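Local coordinates for protein Sqt1 (Chaetomium thermophilum, PDB 4ZOY) that probably acts as a dedicated WD40-repeat chaperone in ribosome biogenesis, capturing a newly made ribosomal protein while it is still being translated, at residues Trp445-Gly459 and Ile469-Ala483. Sequence-based numbering, arbitrary orientation.
Sequences WKGHRSGQEGGGVLG and IVTVGDDAVVLVFEA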
# COMPACT_ATOMS: atom_id res chain seq x y z
N TRP A 445 8.51 12.63 12.70
CA TRP A 445 9.83 12.50 12.11
C TRP A 445 9.96 13.44 10.94
O TRP A 445 9.23 13.33 9.94
CB TRP A 445 10.09 11.07 11.64
CG TRP A 445 10.15 10.05 12.74
CD1 TRP A 445 11.24 9.70 13.47
CD2 TRP A 445 9.09 9.18 13.16
NE1 TRP A 445 10.92 8.69 14.35
CE2 TRP A 445 9.61 8.35 14.17
CE3 TRP A 445 7.74 9.04 12.79
CZ2 TRP A 445 8.84 7.39 14.82
CZ3 TRP A 445 6.97 8.06 13.44
CH2 TRP A 445 7.53 7.26 14.45
N LYS A 446 10.93 14.36 11.04
CA LYS A 446 11.14 15.37 10.02
C LYS A 446 12.45 15.12 9.28
O LYS A 446 13.32 14.42 9.79
CB LYS A 446 11.14 16.76 10.66
CG LYS A 446 9.84 17.10 11.37
CD LYS A 446 9.89 18.48 12.01
CE LYS A 446 8.56 18.83 12.65
NZ LYS A 446 8.60 20.16 13.33
N GLY A 447 12.57 15.66 8.07
CA GLY A 447 13.79 15.49 7.31
C GLY A 447 13.57 15.66 5.82
O GLY A 447 14.46 16.12 5.10
N HIS A 448 12.40 15.26 5.34
CA HIS A 448 12.06 15.50 3.95
C HIS A 448 11.70 16.97 3.77
O HIS A 448 11.27 17.62 4.71
CB HIS A 448 10.88 14.64 3.48
CG HIS A 448 11.24 13.20 3.23
ND1 HIS A 448 11.82 12.78 2.06
CD2 HIS A 448 11.09 12.10 4.01
CE1 HIS A 448 12.03 11.47 2.13
NE2 HIS A 448 11.58 11.04 3.29
N ARG A 449 11.86 17.47 2.55
CA ARG A 449 11.28 18.75 2.22
C ARG A 449 9.77 18.61 2.15
O ARG A 449 9.24 17.53 1.86
CB ARG A 449 11.84 19.27 0.89
CG ARG A 449 13.25 19.86 1.01
CD ARG A 449 14.15 19.42 -0.17
NE ARG A 449 13.63 19.89 -1.43
CZ ARG A 449 13.98 19.46 -2.64
NH1 ARG A 449 14.88 18.50 -2.86
NH2 ARG A 449 13.38 20.03 -3.67
N SER A 450 9.07 19.71 2.43
CA SER A 450 7.63 19.79 2.21
C SER A 450 7.33 19.86 0.72
O SER A 450 8.22 20.16 -0.08
CB SER A 450 7.05 21.01 2.91
OG SER A 450 7.48 22.20 2.24
N GLY A 451 6.08 19.62 0.34
CA GLY A 451 5.67 19.78 -1.04
C GLY A 451 5.92 21.18 -1.57
O GLY A 451 6.32 21.36 -2.72
N GLN A 452 5.70 22.17 -0.71
CA GLN A 452 5.90 23.58 -1.06
C GLN A 452 7.36 23.88 -1.44
O GLN A 452 7.64 24.87 -2.14
CB GLN A 452 5.48 24.49 0.09
CG GLN A 452 3.97 24.59 0.32
CD GLN A 452 3.36 23.38 1.03
OE1 GLN A 452 4.08 22.51 1.54
NE2 GLN A 452 2.03 23.32 1.06
N GLU A 453 8.27 23.03 -0.99
CA GLU A 453 9.69 23.17 -1.29
C GLU A 453 10.20 22.10 -2.26
O GLU A 453 11.41 21.93 -2.44
CB GLU A 453 10.52 23.14 -0.00
CG GLU A 453 10.16 24.24 0.99
CD GLU A 453 10.38 25.64 0.44
OE1 GLU A 453 11.27 25.82 -0.42
OE2 GLU A 453 9.65 26.56 0.86
N GLY A 454 9.28 21.37 -2.89
CA GLY A 454 9.66 20.39 -3.88
C GLY A 454 9.81 18.98 -3.35
O GLY A 454 10.41 18.13 -4.01
N GLY A 455 9.28 18.73 -2.15
CA GLY A 455 9.34 17.42 -1.52
C GLY A 455 7.99 16.78 -1.30
O GLY A 455 7.10 16.84 -2.15
N GLY A 456 7.84 16.17 -0.12
CA GLY A 456 6.65 15.39 0.21
C GLY A 456 7.01 13.92 0.37
O GLY A 456 7.82 13.38 -0.39
N VAL A 457 6.40 13.26 1.36
CA VAL A 457 6.68 11.84 1.56
C VAL A 457 5.69 10.99 0.78
O VAL A 457 4.49 11.07 1.02
CB VAL A 457 6.62 11.45 3.04
CG1 VAL A 457 7.11 10.02 3.23
CG2 VAL A 457 7.44 12.43 3.88
N LEU A 458 6.20 10.21 -0.17
CA LEU A 458 5.35 9.44 -1.09
C LEU A 458 5.06 8.02 -0.62
O LEU A 458 4.16 7.37 -1.14
CB LEU A 458 5.99 9.39 -2.48
CG LEU A 458 6.20 10.76 -3.15
CD1 LEU A 458 6.89 10.60 -4.50
CD2 LEU A 458 4.88 11.52 -3.30
N GLY A 459 5.81 7.54 0.36
CA GLY A 459 5.59 6.19 0.86
C GLY A 459 6.52 5.87 2.00
O GLY A 459 7.44 6.65 2.30
N ILE A 469 11.60 3.04 10.35
CA ILE A 469 10.77 3.51 9.24
C ILE A 469 11.68 3.95 8.12
O ILE A 469 12.62 4.72 8.33
CB ILE A 469 9.86 4.68 9.68
CG1 ILE A 469 8.98 4.25 10.86
CG2 ILE A 469 9.02 5.20 8.52
CD1 ILE A 469 8.17 5.38 11.46
N VAL A 470 11.43 3.44 6.92
CA VAL A 470 12.16 3.89 5.74
C VAL A 470 11.19 4.57 4.81
O VAL A 470 10.12 4.03 4.51
CB VAL A 470 12.88 2.74 5.01
CG1 VAL A 470 13.77 3.29 3.89
CG2 VAL A 470 13.71 1.93 6.01
N THR A 471 11.55 5.77 4.37
CA THR A 471 10.66 6.63 3.58
C THR A 471 11.16 6.83 2.16
O THR A 471 12.35 6.70 1.88
CB THR A 471 10.52 8.00 4.21
OG1 THR A 471 11.82 8.62 4.28
CG2 THR A 471 9.91 7.91 5.60
N VAL A 472 10.24 7.18 1.27
CA VAL A 472 10.61 7.60 -0.08
C VAL A 472 9.95 8.95 -0.34
O VAL A 472 8.77 9.18 -0.02
CB VAL A 472 10.21 6.56 -1.15
CG1 VAL A 472 11.04 5.29 -0.99
CG2 VAL A 472 8.71 6.23 -1.12
N GLY A 473 10.73 9.88 -0.89
CA GLY A 473 10.24 11.24 -1.08
C GLY A 473 10.21 11.76 -2.51
O GLY A 473 10.97 11.31 -3.38
N ASP A 474 9.36 12.75 -2.73
CA ASP A 474 9.30 13.39 -4.04
C ASP A 474 10.53 14.28 -4.23
O ASP A 474 10.80 14.71 -5.36
CB ASP A 474 8.03 14.22 -4.18
CG ASP A 474 7.67 14.48 -5.63
OD1 ASP A 474 7.74 13.54 -6.44
OD2 ASP A 474 7.30 15.63 -5.95
N ASP A 475 11.24 14.53 -3.13
CA ASP A 475 12.51 15.28 -3.16
C ASP A 475 13.71 14.39 -3.48
O ASP A 475 14.85 14.80 -3.27
CB ASP A 475 12.72 16.00 -1.81
CG ASP A 475 12.55 15.10 -0.59
OD1 ASP A 475 12.20 13.91 -0.74
OD2 ASP A 475 12.78 15.60 0.53
N ALA A 476 13.45 13.17 -3.95
CA ALA A 476 14.48 12.24 -4.47
C ALA A 476 15.38 11.68 -3.38
O ALA A 476 16.50 11.24 -3.66
CB ALA A 476 15.34 12.92 -5.57
N VAL A 477 14.88 11.68 -2.15
CA VAL A 477 15.66 11.16 -1.03
C VAL A 477 14.89 10.04 -0.34
O VAL A 477 13.65 10.02 -0.35
CB VAL A 477 16.00 12.26 -0.01
CG1 VAL A 477 17.12 11.81 0.92
CG2 VAL A 477 16.40 13.55 -0.72
N VAL A 478 15.66 9.11 0.22
CA VAL A 478 15.19 8.00 1.05
C VAL A 478 15.75 8.22 2.44
O VAL A 478 16.97 8.39 2.59
CB VAL A 478 15.67 6.65 0.49
CG1 VAL A 478 15.28 5.49 1.41
CG2 VAL A 478 15.14 6.43 -0.94
N LEU A 479 14.89 8.23 3.46
CA LEU A 479 15.35 8.47 4.84
C LEU A 479 15.04 7.28 5.74
O LEU A 479 14.12 6.51 5.47
CB LEU A 479 14.72 9.74 5.43
CG LEU A 479 15.05 11.06 4.74
CD1 LEU A 479 14.42 12.23 5.45
CD2 LEU A 479 16.58 11.23 4.68
N VAL A 480 15.84 7.14 6.80
CA VAL A 480 15.62 6.10 7.80
C VAL A 480 15.38 6.77 9.14
O VAL A 480 16.17 7.62 9.56
CB VAL A 480 16.81 5.14 7.92
CG1 VAL A 480 16.51 4.07 8.97
CG2 VAL A 480 17.12 4.50 6.57
N PHE A 481 14.29 6.39 9.81
CA PHE A 481 13.93 6.93 11.11
C PHE A 481 13.82 5.80 12.13
O PHE A 481 13.55 4.65 11.76
CB PHE A 481 12.59 7.67 11.04
CG PHE A 481 12.59 8.87 10.13
CD1 PHE A 481 13.30 10.02 10.47
CD2 PHE A 481 11.84 8.88 8.97
CE1 PHE A 481 13.27 11.14 9.65
CE2 PHE A 481 11.81 10.00 8.14
CZ PHE A 481 12.53 11.13 8.48
N GLU A 482 14.00 6.12 13.41
CA GLU A 482 13.80 5.11 14.46
C GLU A 482 12.83 5.62 15.52
O GLU A 482 12.77 6.81 15.81
CB GLU A 482 15.13 4.71 15.10
CG GLU A 482 15.83 5.82 15.83
CD GLU A 482 17.15 5.38 16.43
OE1 GLU A 482 17.54 4.21 16.22
OE2 GLU A 482 17.80 6.20 17.11
N ALA A 483 12.06 4.69 16.09
CA ALA A 483 11.10 5.04 17.13
C ALA A 483 11.75 5.08 18.52
O ALA A 483 11.26 5.79 19.40
CB ALA A 483 9.92 4.05 17.12
O HOH W 1 7.01 17.89 -4.73
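H448 is gripped at both ring nitrogens. ND1 donates in the ring plane to the syn lone pair of D475 OD1 at 3.0 Å, and NE2 pairs with T471 OG1 at 2.6 Å, almost straight (171°), fixing the imidazole's rotation. T471 OG1 also accepts from L479 N, tying in strand 478-482. The carboxylate of D475, swung between its backbone N and carbonyl carbon (chi1 51°), uses OD2 to take R449 N at 2.9 Å. W445 NE1 donates to E482 O at 3.0 Å.

Backbone bonds join the strand starting at V457 to strand 469-473, D474 N to G456 O falling just past their ends. V472 N reaches G459 O, and V472 O accepts from L458 N and, weakly, from G459 N, so L458 and G459 both face V472 in a classic beta bulge.

Around W445 the packing is apolar: I469 CD1 sits over the six-membered ring, F481 CB over the five-membered ring, and W445 CB covers the centre of the F481 ring. With an alanine in place of this tryptophan, E482 O would probably lose its donor and a gap would open beside I469 and F481. L479 CD1 makes a separate CH-pi contact over one face of H448.

D475, H448 and T471 supply three members of the Asp-His-Ser/Thr-Trp tetrad of WD40 repeats, F481 probably standing for the tryptophan; residues 445-456 link the neighbouring blade to this one, whose outermost strand is N-terminal 9-11, the usual propeller closure.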